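Local coordinates for protein O-phospho-L-seryl-tRNA:Cys-tRNA synthase (Methanocaldococcus jannaschii DSM 2661, PDB 5X6B) that converts O-phosphoseryl-tRNA(Cys) to cysteinyl-tRNA(Cys) with the help of pyridoxal phosphate, completing the tRNA-dependent route to cysteine used by methanogens, at residues Asn193-Glu205 and Ile224-Met237. Residues are numbered along the deposited sequence; the frame is centred on the assembly and turned at random.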
ATOM      1  N   ASN B 193      16.933 -25.554  26.754  1.00 61.55           N
ATOM      2  CA  ASN B 193      16.114 -24.412  27.134  1.00 88.90           C
ATOM      3  C   ASN B 193      15.031 -24.112  26.099  1.00 83.17           C
ATOM      4  O   ASN B 193      15.256 -24.230  24.894  1.00 81.97           O
ATOM      5  CB  ASN B 193      16.985 -23.174  27.348  1.00 89.69           C
ATOM      6  CG  ASN B 193      16.202 -22.006  27.919  1.00 94.88           C
ATOM      7  OD1 ASN B 193      15.266 -22.192  28.701  1.00 88.94           O
ATOM      8  ND2 ASN B 193      16.572 -20.793  27.522  1.00 98.73           N
ATOM      9  N   VAL B 194      13.852 -23.733  26.582  1.00 84.73           N
ATOM     10  CA  VAL B 194      12.754 -23.335  25.709  1.00 67.74           C
ATOM     11  C   VAL B 194      12.545 -21.832  25.804  1.00 73.03           C
ATOM     12  O   VAL B 194      12.097 -21.322  26.833  1.00 64.59           O
ATOM     13  CB  VAL B 194      11.447 -24.059  26.064  1.00 69.93           C
ATOM     14  CG1 VAL B 194      10.294 -23.504  25.238  1.00 73.39           C
ATOM     15  CG2 VAL B 194      11.595 -25.556  25.841  1.00 79.01           C
ATOM     16  N   GLY B 195      12.880 -21.128  24.728  1.00 72.18           N
ATOM     17  CA  GLY B 195      12.799 -19.682  24.714  1.00 75.26           C
ATOM     18  C   GLY B 195      11.434 -19.158  24.317  1.00 67.57           C
ATOM     19  O   GLY B 195      11.038 -18.063  24.723  1.00 57.72           O
ATOM     20  N   LEU B 196      10.703 -19.941  23.532  1.00 62.97           N
ATOM     21  CA  LEU B 196       9.434 -19.474  22.997  1.00 55.78           C
ATOM     22  C   LEU B 196       8.419 -20.587  22.735  1.00 55.50           C
ATOM     23  O   LEU B 196       8.745 -21.632  22.159  1.00 56.77           O
ATOM     24  CB  LEU B 196       9.681 -18.699  21.699  1.00 63.75           C
ATOM     25  CG  LEU B 196       8.467 -18.017  21.061  1.00 55.14           C
ATOM     26  CD1 LEU B 196       7.905 -16.961  21.995  1.00 46.04           C
ATOM     27  CD2 LEU B 196       8.843 -17.410  19.721  1.00 63.38           C
ATOM     28  N   ILE B 197       7.182 -20.344  23.158  1.00 52.52           N
ATOM     29  CA  ILE B 197       6.061 -21.204  22.795  1.00 67.91           C
ATOM     30  C   ILE B 197       5.232 -20.557  21.682  1.00 59.84           C
ATOM     31  O   ILE B 197       4.807 -19.404  21.798  1.00 55.76           O
ATOM     32  CB  ILE B 197       5.166 -21.498  24.005  1.00 70.76           C
ATOM     33  CG1 ILE B 197       5.983 -22.164  25.107  1.00 69.92           C
ATOM     34  CG2 ILE B 197       4.002 -22.390  23.604  1.00 66.82           C
ATOM     35  CD1 ILE B 197       5.224 -22.341  26.386  1.00 80.62           C
ATOM     36  N   LEU B 198       5.009 -21.307  20.607  1.00 61.13           N
ATOM     37  CA  LEU B 198       4.335 -20.778  19.424  1.00 70.85           C
ATOM     38  C   LEU B 198       3.107 -21.608  19.047  1.00 70.15           C
ATOM     39  O   LEU B 198       3.181 -22.832  18.944  1.00 61.66           O
ATOM     40  CB  LEU B 198       5.318 -20.721  18.246  1.00 68.80           C
ATOM     41  CG  LEU B 198       4.896 -20.047  16.936  1.00 61.52           C
ATOM     42  CD1 LEU B 198       6.099 -19.376  16.293  1.00 49.85           C
ATOM     43  CD2 LEU B 198       4.278 -21.046  15.966  1.00 57.63           C
ATOM     44  N   LEU B 199       1.979 -20.937  18.838  1.00 64.79           N
ATOM     45  CA  LEU B 199       0.766 -21.620  18.398  1.00 69.69           C
ATOM     46  C   LEU B 199       0.202 -21.001  17.121  1.00 64.80           C
ATOM     47  O   LEU B 199      -0.165 -19.825  17.095  1.00 54.19           O
ATOM     48  CB  LEU B 199      -0.301 -21.597  19.497  1.00 64.87           C
ATOM     49  CG  LEU B 199      -1.665 -22.176  19.100  1.00 58.26           C
ATOM     50  CD1 LEU B 199      -1.548 -23.645  18.705  1.00 52.51           C
ATOM     51  CD2 LEU B 199      -2.681 -21.992  20.217  1.00 49.32           C
ATOM     52  N   THR B 200       0.148 -21.798  16.059  1.00 58.18           N
ATOM     53  CA  THR B 200      -0.502 -21.377  14.830  1.00 55.18           C
ATOM     54  C   THR B 200      -2.006 -21.358  15.068  1.00 59.56           C
ATOM     55  O   THR B 200      -2.647 -22.412  15.074  1.00 61.17           O
ATOM     56  CB  THR B 200      -0.165 -22.310  13.658  1.00 59.56           C
ATOM     57  OG1 THR B 200       1.255 -22.374  13.496  1.00 71.85           O
ATOM     58  CG2 THR B 200      -0.782 -21.794  12.376  1.00 57.33           C
ATOM     59  N   HIS B 201      -2.559 -20.165  15.274  1.00 55.83           N
ATOM     60  CA  HIS B 201      -3.955 -20.017  15.698  1.00 59.50           C
ATOM     61  C   HIS B 201      -4.930 -20.682  14.731  1.00 62.46           C
ATOM     62  O   HIS B 201      -5.876 -21.347  15.153  1.00 62.25           O
ATOM     63  CB  HIS B 201      -4.309 -18.543  15.855  1.00 52.93           C
ATOM     64  CG  HIS B 201      -5.509 -18.303  16.711  1.00 55.74           C
ATOM     65  ND1 HIS B 201      -6.039 -17.048  16.917  1.00 59.38           N
ATOM     66  CD2 HIS B 201      -6.282 -19.157  17.422  1.00 60.54           C
ATOM     67  CE1 HIS B 201      -7.088 -17.138  17.714  1.00 58.22           C
ATOM     68  NE2 HIS B 201      -7.257 -18.409  18.036  1.00 73.90           N
ATOM     69  N   VAL B 202      -4.694 -20.485  13.438  1.00 54.91           N
ATOM     70  CA  VAL B 202      -5.338 -21.274  12.397  1.00 53.13           C
ATOM     71  C   VAL B 202      -4.264 -21.693  11.396  1.00 56.74           C
ATOM     72  O   VAL B 202      -3.595 -20.846  10.801  1.00 52.71           O
ATOM     73  CB  VAL B 202      -6.476 -20.495  11.679  1.00 52.56           C
ATOM     74  CG1 VAL B 202      -6.837 -21.158  10.359  1.00 44.14           C
ATOM     75  CG2 VAL B 202      -7.705 -20.402  12.561  1.00 56.17           C
ATOM     76  N   ASP B 203      -4.075 -22.998  11.230  1.00 44.38           N
ATOM     77  CA  ASP B 203      -3.096 -23.485  10.267  1.00 56.59           C
ATOM     78  C   ASP B 203      -3.567 -23.215   8.849  1.00 51.34           C
ATOM     79  O   ASP B 203      -4.763 -23.050   8.607  1.00 51.88           O
ATOM     80  CB  ASP B 203      -2.831 -24.978  10.438  1.00 42.87           C
ATOM     81  CG  ASP B 203      -4.081 -25.809  10.280  1.00 59.67           C
ATOM     82  OD1 ASP B 203      -5.085 -25.527  10.976  1.00 46.04           O
ATOM     83  OD2 ASP B 203      -4.067 -26.721   9.426  1.00 60.01           O
ATOM     84  N   GLY B 204      -2.620 -23.198   7.916  1.00 49.54           N
ATOM     85  CA  GLY B 204      -2.908 -22.876   6.533  1.00 46.27           C
ATOM     86  C   GLY B 204      -3.052 -24.084   5.635  1.00 51.59           C
ATOM     87  O   GLY B 204      -3.066 -23.957   4.412  1.00 65.36           O
ATOM     88  N   GLU B 205      -3.161 -25.263   6.234  1.00 57.62           N
ATOM     89  CA  GLU B 205      -3.358 -26.475   5.447  1.00 61.83           C
ATOM     90  C   GLU B 205      -4.767 -27.025   5.631  1.00 59.96           C
ATOM     91  O   GLU B 205      -5.343 -27.601   4.712  1.00 65.14           O
ATOM     92  CB  GLU B 205      -2.324 -27.540   5.820  1.00 66.62           C
ATOM     93  CG  GLU B 205      -2.340 -28.769   4.916  1.00 60.44           C
ATOM     94  CD  GLU B 205      -1.942 -28.456   3.482  1.00 70.56           C
ATOM     95  OE1 GLU B 205      -1.281 -27.422   3.249  1.00 82.12           O
ATOM     96  OE2 GLU B 205      -2.292 -29.249   2.586  1.00 77.62           O
ATOM     97  N   ILE B 224       7.222 -19.484  30.186  1.00 66.24           N
ATOM     98  CA  ILE B 224       7.831 -19.351  28.865  1.00 73.76           C
ATOM     99  C   ILE B 224       6.993 -18.433  27.976  1.00 72.30           C
ATOM    100  O   ILE B 224       5.772 -18.580  27.906  1.00 78.70           O
ATOM    101  CB  ILE B 224       7.995 -20.724  28.184  1.00 77.81           C
ATOM    102  CG1 ILE B 224       8.752 -21.683  29.102  1.00 64.16           C
ATOM    103  CG2 ILE B 224       8.722 -20.589  26.851  1.00 65.73           C
ATOM    104  CD1 ILE B 224       8.782 -23.107  28.603  1.00 77.68           C
ATOM    105  N   PRO B 225       7.647 -17.469  27.307  1.00 73.22           N
ATOM    106  CA  PRO B 225       6.977 -16.528  26.399  1.00 65.57           C
ATOM    107  C   PRO B 225       6.123 -17.218  25.334  1.00 63.74           C
ATOM    108  O   PRO B 225       6.548 -18.213  24.737  1.00 49.70           O
ATOM    109  CB  PRO B 225       8.144 -15.777  25.756  1.00 78.32           C
ATOM    110  CG  PRO B 225       9.216 -15.819  26.789  1.00 75.75           C
ATOM    111  CD  PRO B 225       9.080 -17.156  27.461  1.00 62.91           C
ATOM    112  N   PHE B 226       4.927 -16.677  25.110  1.00 67.55           N
ATOM    113  CA  PHE B 226       3.949 -17.274  24.207  1.00 59.94           C
ATOM    114  C   PHE B 226       3.630 -16.349  23.029  1.00 67.81           C
ATOM    115  O   PHE B 226       3.096 -15.247  23.203  1.00 44.32           O
ATOM    116  CB  PHE B 226       2.674 -17.622  24.987  1.00 62.79           C
ATOM    117  CG  PHE B 226       1.566 -18.211  24.145  1.00 59.77           C
ATOM    118  CD1 PHE B 226       1.838 -19.142  23.156  1.00 58.30           C
ATOM    119  CD2 PHE B 226       0.243 -17.864  24.383  1.00 62.10           C
ATOM    120  CE1 PHE B 226       0.816 -19.691  22.394  1.00 59.02           C
ATOM    121  CE2 PHE B 226      -0.784 -18.416  23.631  1.00 55.84           C
ATOM    122  CZ  PHE B 226      -0.496 -19.330  22.635  1.00 49.13           C
ATOM    123  N   LEU B 227       3.981 -16.806  21.829  1.00 56.96           N
ATOM    124  CA  LEU B 227       3.630 -16.105  20.598  1.00 65.22           C
ATOM    125  C   LEU B 227       2.493 -16.819  19.876  1.00 61.29           C
ATOM    126  O   LEU B 227       2.620 -17.984  19.490  1.00 60.08           O
ATOM    127  CB  LEU B 227       4.842 -15.990  19.671  1.00 66.90           C
ATOM    128  CG  LEU B 227       4.532 -15.679  18.203  1.00 64.66           C
ATOM    129  CD1 LEU B 227       3.945 -14.289  18.049  1.00 67.01           C
ATOM    130  CD2 LEU B 227       5.772 -15.836  17.342  1.00 73.34           C
ATOM    131  N   LEU B 228       1.381 -16.115  19.698  1.00 70.66           N
ATOM    132  CA  LEU B 228       0.242 -16.650  18.958  1.00 62.58           C
ATOM    133  C   LEU B 228       0.276 -16.162  17.511  1.00 52.86           C
ATOM    134  O   LEU B 228       0.154 -14.962  17.250  1.00 47.28           O
ATOM    135  CB  LEU B 228      -1.071 -16.245  19.633  1.00 53.80           C
ATOM    136  CG  LEU B 228      -2.382 -16.734  19.012  1.00 56.34           C
ATOM    137  CD1 LEU B 228      -2.452 -18.252  18.968  1.00 51.37           C
ATOM    138  CD2 LEU B 228      -3.565 -16.161  19.769  1.00 46.10           C
ATOM    139  N   ASN B 229       0.470 -17.087  16.576  1.00 47.54           N
ATOM    140  CA  ASN B 229       0.488 -16.732  15.159  1.00 48.86           C
ATOM    141  C   ASN B 229      -0.918 -16.477  14.645  1.00 59.51           C
ATOM    142  O   ASN B 229      -1.612 -17.398  14.217  1.00 63.20           O
ATOM    143  CB  ASN B 229       1.144 -17.826  14.322  1.00 48.03           C
ATOM    144  CG  ASN B 229       1.241 -17.452  12.855  1.00 51.73           C
ATOM    145  OD1 ASN B 229       1.027 -16.299  12.484  1.00 54.88           O
ATOM    146  ND2 ASN B 229       1.556 -18.428  12.011  1.00 57.81           N
ATOM    147  N   CYS B 230      -1.326 -15.216  14.675  1.00 55.19           N
ATOM    148  CA  CYS B 230      -2.667 -14.849  14.268  1.00 56.57           C
ATOM    149  C   CYS B 230      -2.764 -14.467  12.797  1.00 58.06           C
ATOM    150  O   CYS B 230      -3.695 -13.771  12.387  1.00 55.61           O
ATOM    151  CB  CYS B 230      -3.173 -13.712  15.136  1.00 61.89           C
ATOM    152  SG  CYS B 230      -3.558 -14.239  16.803  1.00 64.30           S
ATOM    153  N   ALA B 231      -1.791 -14.910  12.010  1.00 57.85           N
ATOM    154  CA  ALA B 231      -1.974 -14.945  10.571  1.00 58.93           C
ATOM    155  C   ALA B 231      -3.204 -15.806  10.358  1.00 70.12           C
ATOM    156  O   ALA B 231      -3.328 -16.849  10.998  1.00 95.60           O
ATOM    157  CB  ALA B 231      -0.759 -15.526   9.865  1.00 45.22           C
ATOM    158  N   TYR B 232      -4.116 -15.348   9.507  1.00 46.27           N
ATOM    159  CA  TYR B 232      -5.374 -16.049   9.203  1.00 58.06           C
ATOM    160  C   TYR B 232      -6.461 -15.951  10.264  1.00 49.94           C
ATOM    161  O   TYR B 232      -7.528 -16.535  10.080  1.00 56.13           O
ATOM    162  CB  TYR B 232      -5.146 -17.538   8.923  1.00 43.46           C
ATOM    163  CG  TYR B 232      -5.039 -17.918   7.468  1.00 58.16           C
ATOM    164  CD1 TYR B 232      -5.839 -17.312   6.504  1.00 46.26           C
ATOM    165  CD2 TYR B 232      -4.170 -18.920   7.064  1.00 47.18           C
ATOM    166  CE1 TYR B 232      -5.746 -17.673   5.177  1.00 55.02           C
ATOM    167  CE2 TYR B 232      -4.075 -19.291   5.740  1.00 52.35           C
ATOM    168  CZ  TYR B 232      -4.864 -18.665   4.801  1.00 40.36           C
ATOM    169  OH  TYR B 232      -4.767 -19.032   3.479  1.00 46.04           O
ATOM    170  N   THR B 233      -6.224 -15.236  11.361  1.00 36.72           N
ATOM    171  CA  THR B 233      -7.332 -14.971  12.284  1.00 52.65           C
ATOM    172  C   THR B 233      -7.580 -13.486  12.499  1.00 56.65           C
ATOM    173  O   THR B 233      -8.728 -13.045  12.473  1.00 60.86           O
ATOM    174  CB  THR B 233      -7.129 -15.624  13.668  1.00 57.04           C
ATOM    175  OG1 THR B 233      -5.910 -15.160  14.258  1.00 61.52           O
ATOM    176  CG2 THR B 233      -7.105 -17.134  13.548  1.00 50.65           C
ATOM    177  N   VAL B 234      -6.523 -12.713  12.726  1.00 53.20           N
ATOM    178  CA  VAL B 234      -6.696 -11.279  12.944  1.00 49.68           C
ATOM    179  C   VAL B 234      -7.150 -10.612  11.656  1.00 59.20           C
ATOM    180  O   VAL B 234      -6.469 -10.682  10.632  1.00 57.60           O
ATOM    181  CB  VAL B 234      -5.406 -10.610  13.459  1.00 52.16           C
ATOM    182  CG1 VAL B 234      -5.473  -9.113  13.269  1.00 46.70           C
ATOM    183  CG2 VAL B 234      -5.207 -10.929  14.928  1.00 47.34           C
ATOM    184  N   GLY B 235      -8.319  -9.983  11.714  1.00 60.72           N
ATOM    185  CA  GLY B 235      -8.906  -9.361  10.543  1.00 56.99           C
ATOM    186  C   GLY B 235     -10.029 -10.178   9.930  1.00 53.06           C
ATOM    187  O   GLY B 235     -10.720  -9.697   9.034  1.00 55.73           O
ATOM    188  N   ARG B 236     -10.204 -11.414  10.398  1.00 46.73           N
ATOM    189  CA  ARG B 236     -11.340 -12.245   9.993  1.00 47.29           C
ATOM    190  C   ARG B 236     -12.297 -12.444  11.158  1.00 60.42           C
ATOM    191  O   ARG B 236     -13.494 -12.164  11.055  1.00 60.03           O
ATOM    192  CB  ARG B 236     -10.880 -13.609   9.478  1.00 47.79           C
ATOM    193  CG  ARG B 236      -9.962 -13.531   8.294  1.00 48.49           C
ATOM    194  CD  ARG B 236      -9.775 -14.862   7.579  1.00 34.29           C
ATOM    195  NE  ARG B 236      -8.799 -14.686   6.506  1.00 50.37           N
ATOM    196  CZ  ARG B 236      -8.703 -15.461   5.433  1.00 43.33           C
ATOM    197  NH1 ARG B 236      -7.782 -15.214   4.512  1.00 54.10           N
ATOM    198  NH2 ARG B 236      -9.536 -16.472   5.272  1.00 55.13           N
ATOM    199  N   MET B 237     -11.756 -12.948  12.261  1.00 63.46           N
ATOM    200  CA  MET B 237     -12.520 -13.149  13.484  1.00 61.92           C
ATOM    201  C   MET B 237     -11.928 -12.277  14.582  1.00 54.61           C
ATOM    202  O   MET B 237     -10.770 -11.880  14.498  1.00 54.97           O
ATOM    203  CB  MET B 237     -12.509 -14.623  13.893  1.00 56.49           C
ATOM    204  CG  MET B 237     -11.163 -15.108  14.393  1.00 48.62           C
ATOM    205  SD  MET B 237     -11.143 -16.880  14.719  1.00 60.80           S
ATOM    206  CE  MET B 237     -11.071 -17.562  13.066  1.00 45.55           C
TER
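H201 and T233 meet in the loops that follow two neighbouring parallel strands, 194-200 and 226-229, with H201 ND1 3.3 Å from T233 OG1 in a hydrogen bond that either partner could donate. The imidazole reaches T233 because its CG stands anti to the backbone N (chi1 -160°). L228 lays its CD2 methyl over one ring face, 4.2 Å from the centroid, a CH-pi contact suited to a flat polarisable ring, while V202 CG2 packs on T233 CG2 at 3.5 Å. With an alanine at H201, T233 OG1 is likely to lose this partner and the L228 methyl its ring to rest on.

Upstream, the backbones zip together as parallel strands do: I197 N donates to P225 O, and I197 O accepts from L227 N at 2.7 Å. L199 repeats the pattern with L227 and N229, and H201 N closes the ladder on N229 O. P225, lacking an N-H, still serves as acceptor at its start. Side chains alternate. On one face, F226 turns its ring edge to L199, CE1 lying 3.6 Å from L199 CB, and I197 crosses I224 beneath helices 179-188 and 212-221, the latter linking the strands in a beta-alpha-beta unit. On the other, L198 and L227 run side by side, CD1 to CD2 3.7 Å, against helix 122-132; branched aliphatics fill such sheet-helix layers.

N229 ends that second row beside T200, whose hydroxyl bonds to D143. N229 OD1 takes A231 N at 3.2 Å from above the carboxamide plane, an Asx turn that steadies the side chain. With the amide held this way, ND2 hydrogen-bonds to N1 of the lysine-bound pyridoxal phosphate at position 255. An amide can accept and donate at once, which ties this strand's N229 to the cofactor ring.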